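Local coordinates for uncharacterized protein Atu2452 (Agrobacterium tumefaciens, PDB 2R8B) that is of unknown function but belongs to the dienelactone hydrolase family and is probably an alpha/beta hydrolase that cleaves ester-type bonds, at residues 92-97 / 104-109; 113-118 / 151-156. All blocks are in the same frame, centred on the assembly; numbering follows the deposited sequence.

From the N terminus, contact 1 comes first: it joins the end of strand 90-94 to the segment leaving strand 103-105, closing a short loop that holds the 98-100/103-105 hairpin. Contact 2 opens only after this loop has closed, and spans helix 117-138 and strand 143-148 before returning at helix 150-161. The loops are therefore in series, neither nesting nor crossing. Separate in sequence, they still converge in space: the two contacts touch each other, and both reach the same sulfate ion. Together they tie the hairpin and two helices to the central sheet.

Contact 1: residues 92-97 / 104-109. With SO4 (sulfate ion), chain C.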
loop_
_atom_site.group_PDB
_atom_site.type_symbol
_atom_site.label_atom_id
_atom_site.label_comp_id
_atom_site.label_asym_id
_atom_site.label_seq_id
_atom_site.Cartn_x
_atom_site.Cartn_y
_atom_site.Cartn_z
ATOM N N LEU A 92 -11.604 -2.674 -1.320
ATOM C CA LEU A 92 -11.454 -1.879 -2.481
ATOM C C LEU A 92 -10.151 -2.232 -3.210
ATOM O O LEU A 92 -9.076 -2.192 -2.636
ATOM C CB LEU A 92 -11.502 -0.457 -1.974
ATOM C CG LEU A 92 -11.656 0.581 -3.035
ATOM C CD1 LEU A 92 -12.365 1.730 -2.406
ATOM C CD2 LEU A 92 -10.194 0.917 -3.387
ATOM N N SER A 93 -10.233 -2.622 -4.469
ATOM C CA SER A 93 -9.022 -3.101 -5.136
ATOM C C SER A 93 -8.942 -2.656 -6.602
ATOM O O SER A 93 -9.590 -3.237 -7.477
ATOM C CB SER A 93 -8.898 -4.617 -4.983
ATOM O OG SER A 93 -8.154 -5.170 -6.040
ATOM N N PRO A 94 -8.149 -1.604 -6.857
ATOM C CA PRO A 94 -8.033 -0.993 -8.166
ATOM C C PRO A 94 -6.945 -1.628 -8.999
ATOM O O PRO A 94 -5.942 -2.154 -8.440
ATOM C CB PRO A 94 -7.625 0.445 -7.839
ATOM C CG PRO A 94 -7.032 0.383 -6.441
ATOM C CD PRO A 94 -7.286 -0.944 -5.859
ATOM N N VAL A 95 -7.129 -1.570 -10.316
ATOM C CA VAL A 95 -6.045 -1.850 -11.269
ATOM C C VAL A 95 -5.337 -0.526 -11.531
ATOM O O VAL A 95 -6.006 0.492 -11.703
ATOM C CB VAL A 95 -6.579 -2.446 -12.606
ATOM C CG1 VAL A 95 -7.588 -1.479 -13.281
ATOM C CG2 VAL A 95 -5.424 -2.867 -13.545
ATOM N N GLY A 96 -4.008 -0.526 -11.534
ATOM C CA GLY A 96 -3.247 0.690 -11.832
ATOM C C GLY A 96 -3.507 1.304 -13.205
ATOM O O GLY A 96 -3.991 0.646 -14.122
ATOM N N ASP A 97 -3.171 2.574 -13.346
ATOM C CA ASP A 97 -3.564 3.330 -14.521
ATOM C C ASP A 97 -2.441 3.557 -15.501
ATOM O O ASP A 97 -2.605 4.301 -16.460
ATOM C CB ASP A 97 -4.150 4.674 -14.105
ATOM C CG ASP A 97 -3.210 5.485 -13.231
ATOM O OD1 ASP A 97 -3.586 6.622 -12.870
ATOM O OD2 ASP A 97 -2.108 4.994 -12.890
ATOM N N ALA A 104 0.374 -3.642 -16.038
ATOM C CA ALA A 104 -0.197 -2.483 -15.368
ATOM C C ALA A 104 0.550 -2.118 -14.069
ATOM O O ALA A 104 0.990 -3.011 -13.318
ATOM C CB ALA A 104 -1.653 -2.717 -15.104
ATOM N N ARG A 105 0.713 -0.814 -13.821
ATOM C CA ARG A 105 1.325 -0.309 -12.574
ATOM C C ARG A 105 0.669 0.976 -12.162
ATOM O O ARG A 105 -0.144 1.518 -12.919
ATOM C CB ARG A 105 2.850 -0.121 -12.663
ATOM C CG ARG A 105 3.410 0.189 -14.049
ATOM C CD ARG A 105 4.918 0.078 -14.140
ATOM N NE ARG A 105 5.533 1.041 -13.242
ATOM C CZ ARG A 105 6.302 0.721 -12.195
ATOM N NH1 ARG A 105 6.793 1.688 -11.414
ATOM N NH2 ARG A 105 6.601 -0.558 -11.935
ATOM N N PHE A 106 1.022 1.448 -10.966
ATOM C CA PHE A 106 0.423 2.644 -10.410
ATOM C C PHE A 106 1.111 3.993 -10.678
ATOM O O PHE A 106 0.580 5.032 -10.244
ATOM C CB PHE A 106 0.231 2.479 -8.916
ATOM C CG PHE A 106 -0.881 1.572 -8.569
ATOM C CD1 PHE A 106 -0.627 0.245 -8.224
ATOM C CD2 PHE A 106 -2.204 2.020 -8.627
ATOM C CE1 PHE A 106 -1.683 -0.646 -7.920
ATOM C CE2 PHE A 106 -3.258 1.161 -8.334
ATOM C CZ PHE A 106 -2.989 -0.181 -7.974
ATOM N N PHE A 107 2.274 3.995 -11.345
ATOM C CA PHE A 107 3.006 5.240 -11.703
ATOM C C PHE A 107 4.183 4.893 -12.556
ATOM O O PHE A 107 4.642 3.762 -12.550
ATOM C CB PHE A 107 3.478 6.043 -10.490
ATOM C CG PHE A 107 4.474 5.316 -9.634
ATOM C CD1 PHE A 107 4.048 4.375 -8.698
ATOM C CD2 PHE A 107 5.825 5.568 -9.765
ATOM C CE1 PHE A 107 4.931 3.688 -7.903
ATOM C CE2 PHE A 107 6.730 4.884 -8.997
ATOM C CZ PHE A 107 6.261 3.926 -8.041
ATOM N N ARG A 108 4.734 5.868 -13.252
ATOM C CA ARG A 108 5.708 5.572 -14.291
ATOM C C ARG A 108 7.158 5.552 -13.846
ATOM O O ARG A 108 7.622 6.450 -13.161
ATOM C CB ARG A 108 5.556 6.526 -15.472
ATOM C CG ARG A 108 6.361 6.109 -16.690
ATOM C CD ARG A 108 6.266 7.104 -17.841
ATOM N NE ARG A 108 7.138 8.252 -17.659
ATOM C CZ ARG A 108 8.309 8.394 -18.260
ATOM N NH1 ARG A 108 9.042 9.470 -18.040
ATOM N NH2 ARG A 108 8.743 7.458 -19.080
ATOM N N ARG A 109 7.880 4.535 -14.292
ATOM C CA ARG A 109 9.345 4.553 -14.255
ATOM C C ARG A 109 9.810 4.886 -15.654
ATOM O O ARG A 109 9.206 4.467 -16.649
ATOM C CB ARG A 109 9.988 3.208 -13.939
ATOM C CG ARG A 109 9.140 2.147 -13.413
ATOM C CD ARG A 109 9.565 0.828 -14.027
ATOM N NE ARG A 109 9.904 -0.130 -12.979
ATOM C CZ ARG A 109 9.704 -1.443 -13.032
ATOM N NH1 ARG A 109 9.131 -2.013 -14.099
ATOM N NH2 ARG A 109 10.085 -2.176 -11.973
HETATM S S SO4 C . 8.224 0.198 -8.673
HETATM O O1 SO4 C . 7.395 0.881 -7.686
HETATM O O2 SO4 C . 7.369 -0.706 -9.434
HETATM O O3 SO4 C . 8.734 1.202 -9.603
HETATM O O4 SO4 C . 9.314 -0.592 -8.062
#
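F106 lays the face of its ring against the alpha carbon of G96, where the close approach of the 104-106 backbone, R105 O above all, leaves no room for a side chain at 96. With CG placed anti to its own carbonyl carbon (chi1 -74°), the ring is carried toward 92-97 although CB starts away from it. CB itself packs on I154. Further out, CD2 and CE2 lie against the glycine, with F106 CE2 3.5 Å from G96 CA; this is a CH-pi contact, the carbon standing 3.8 Å from the F106 ring centroid and 23° off the normal. At the tip, F106 CZ turns its edge to the carbonyl of P94, 3.6 Å from P94 O, while CE2 also reaches the proline ring. Beside the ring, G96 CA makes a CA-H...O contact of 3.4 Å with R105 O, and the CG2 of V95 rests 4.1 Å from the CB of A104. Outside the contact, F106 N is held by the OD1 of N150, and the ring meets H69.

R105 leaves in another direction. Its chain bends at chi3 (-62°), and NE donates to the carbonyl of F107, 2.9 Å from R105 NE to F107 O, which braces the guanidinium. NH1 and NH2 then grip the sulfate with separate bonds, R105 NH1 to O3 at 2.7 Å and R105 NH2 to O2 at 2.6 Å. The guanidinium of R109 lies over R105 NH2, and R109 also pairs with E100. The sulfate probably comes from the crystallisation liquor and marks a spot able to hold an anion. Its place beside a probable nucleophile elbow, which the F106 ring touches, is consistent with a substrate pocket at the C-terminal edge of the parallel strands in an alpha/beta-hydrolase fold.

Contact 2: residues 113-118 / 151-156; sequences GVYDMV and GANILA. With SO4 (sulfate ion), chain C.
N153 reaches out from its helix to the phenol end of Y115, and the two side chains cross at about a right angle, showing how polar groups can share a backbone partner without bonding to each other. Walking along 151-156, G151 comes first; it belongs to a GxSxG pattern that probably forms a nucleophile elbow, and its carbonyl accepts the amide of L155. A152 similarly receives the amide of A156, 2.7 Å from A156 N to A152 O, and its methyl packs on L171.

N153 carries the contact. With chi1 at -63° CG lies beside the backbone N, and the amide is swung out toward Y115, its plane turned 40° from the phenol ring. N153 ND2 lies 3.1 Å from Y115 OH, but the angle is too poor for a hydrogen bond. One N-H of ND2 points instead at sulfate O1, in a nearly straight hydrogen bond (171°). Both groups are satisfied by L175: Y115 OH bonds to its carbonyl oxygen, and N153 OD1 to its backbone nitrogen. This ties the amide and the phenol to one residue, and fixes which end of the amide faces the anion.

The Y115 ring is also steadied by F107, which meets it edge-to-face. Just after it, D116 is the N-cap of helix 117-138, its OD1 accepting from D119 N while its OD2 pairs with R108.

The rest of the segment turns to the protein interior. I154 touches T124 and M127 of helix 117-138, while L155 packs on L68 and on L171 of strand 168-172. Helix 150-161 thus packs beside helix 117-138 on the same face of the sheet, with I154 at the junction of the two helices and strand 64-68.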
loop_
_atom_site.group_PDB
_atom_site.type_symbol
_atom_site.label_atom_id
_atom_site.label_comp_id
_atom_site.label_asym_id
_atom_site.label_seq_id
_atom_site.Cartn_x
_atom_site.Cartn_y
_atom_site.Cartn_z
ATOM N N GLY A 113 14.202 1.946 -15.549
ATOM C CA GLY A 113 13.656 1.767 -14.212
ATOM C C GLY A 113 13.581 2.839 -13.157
ATOM O O GLY A 113 13.154 2.544 -12.030
ATOM N N VAL A 114 13.963 4.074 -13.474
ATOM C CA VAL A 114 13.980 5.124 -12.409
ATOM C C VAL A 114 12.623 5.816 -12.297
ATOM O O VAL A 114 12.044 6.193 -13.336
ATOM C CB VAL A 114 15.269 6.096 -12.480
ATOM C CG1 VAL A 114 15.983 5.964 -13.787
ATOM C CG2 VAL A 114 14.967 7.569 -12.122
ATOM N N TYR A 115 12.114 5.966 -11.075
ATOM C CA TYR A 115 10.778 6.554 -10.899
ATOM C C TYR A 115 10.597 7.956 -11.471
ATOM O O TYR A 115 11.408 8.868 -11.212
ATOM C CB TYR A 115 10.408 6.719 -9.450
ATOM C CG TYR A 115 10.341 5.495 -8.582
ATOM C CD1 TYR A 115 10.545 4.206 -9.109
ATOM C CD2 TYR A 115 10.028 5.628 -7.220
ATOM C CE1 TYR A 115 10.493 3.116 -8.309
ATOM C CE2 TYR A 115 9.944 4.544 -6.415
ATOM C CZ TYR A 115 10.190 3.293 -6.961
ATOM O OH TYR A 115 10.120 2.192 -6.149
ATOM N N ASP A 116 9.485 8.128 -12.190
ATOM C CA ASP A 116 9.019 9.431 -12.643
ATOM C C ASP A 116 8.344 10.149 -11.452
ATOM O O ASP A 116 7.253 9.745 -10.988
ATOM C CB ASP A 116 8.071 9.229 -13.836
ATOM C CG ASP A 116 7.379 10.519 -14.294
ATOM O OD1 ASP A 116 7.087 11.391 -13.450
ATOM O OD2 ASP A 116 7.101 10.659 -15.507
HETATM N N MSE A 117 8.999 11.201 -10.954
HETATM C CA MSE A 117 8.521 11.918 -9.770
HETATM C C MSE A 117 7.260 12.785 -9.980
HETATM O O MSE A 117 6.465 12.926 -9.033
HETATM C CB MSE A 117 9.645 12.733 -9.127
HETATM C CG MSE A 117 10.780 11.895 -8.529
HETATM SE SE MSE A 117 10.295 10.617 -7.055
HETATM C CE MSE A 117 10.158 8.995 -8.089
ATOM N N VAL A 118 7.082 13.372 -11.173
ATOM C CA VAL A 118 5.823 14.062 -11.503
ATOM C C VAL A 118 4.671 13.066 -11.584
ATOM O O VAL A 118 3.587 13.331 -11.046
ATOM C CB VAL A 118 5.838 15.019 -12.784
ATOM C CG1 VAL A 118 6.992 15.979 -12.733
ATOM C CG2 VAL A 118 5.798 14.261 -14.130
ATOM N N GLY A 151 2.864 -1.515 -5.674
ATOM C CA GLY A 151 1.720 -1.111 -4.910
ATOM C C GLY A 151 2.099 -0.668 -3.501
ATOM O O GLY A 151 1.459 0.253 -2.969
ATOM N N ALA A 152 3.098 -1.301 -2.865
ATOM C CA ALA A 152 3.530 -0.803 -1.561
ATOM C C ALA A 152 4.182 0.567 -1.747
ATOM O O ALA A 152 4.241 1.401 -0.816
ATOM C CB ALA A 152 4.481 -1.738 -0.928
ATOM N N ASN A 153 4.665 0.812 -2.963
ATOM C CA ASN A 153 5.418 2.031 -3.238
ATOM C C ASN A 153 4.513 3.240 -3.346
ATOM O O ASN A 153 4.833 4.303 -2.788
ATOM C CB ASN A 153 6.323 1.848 -4.461
ATOM C CG ASN A 153 7.377 0.763 -4.227
ATOM O OD1 ASN A 153 7.689 0.426 -3.084
ATOM N ND2 ASN A 153 7.890 0.191 -5.284
ATOM N N ILE A 154 3.365 3.078 -4.009
ATOM C CA ILE A 154 2.393 4.172 -4.110
ATOM C C ILE A 154 1.765 4.377 -2.718
ATOM O O ILE A 154 1.457 5.502 -2.270
ATOM C CB ILE A 154 1.400 3.936 -5.315
ATOM C CG1 ILE A 154 0.738 5.220 -5.846
ATOM C CG2 ILE A 154 0.429 2.811 -5.106
ATOM C CD1 ILE A 154 -0.159 5.920 -4.961
ATOM N N LEU A 155 1.673 3.284 -1.982
ATOM C CA LEU A 155 1.043 3.349 -0.684
ATOM C C LEU A 155 2.000 4.020 0.291
ATOM O O LEU A 155 1.600 4.891 1.069
ATOM C CB LEU A 155 0.621 1.949 -0.246
ATOM C CG LEU A 155 0.053 1.737 1.148
ATOM C CD1 LEU A 155 -1.178 2.648 1.423
ATOM C CD2 LEU A 155 -0.260 0.229 1.395
ATOM N N ALA A 156 3.278 3.637 0.241
ATOM C CA ALA A 156 4.271 4.298 1.044
ATOM C C ALA A 156 4.258 5.801 0.789
ATOM O O ALA A 156 4.198 6.575 1.744
ATOM C CB ALA A 156 5.547 3.752 0.781
HETATM S S SO4 C . 8.224 0.198 -8.673
HETATM O O1 SO4 C . 7.395 0.881 -7.686
HETATM O O2 SO4 C . 7.369 -0.706 -9.434
HETATM O O3 SO4 C . 8.734 1.202 -9.603
HETATM O O4 SO4 C . 9.314 -0.592 -8.062
#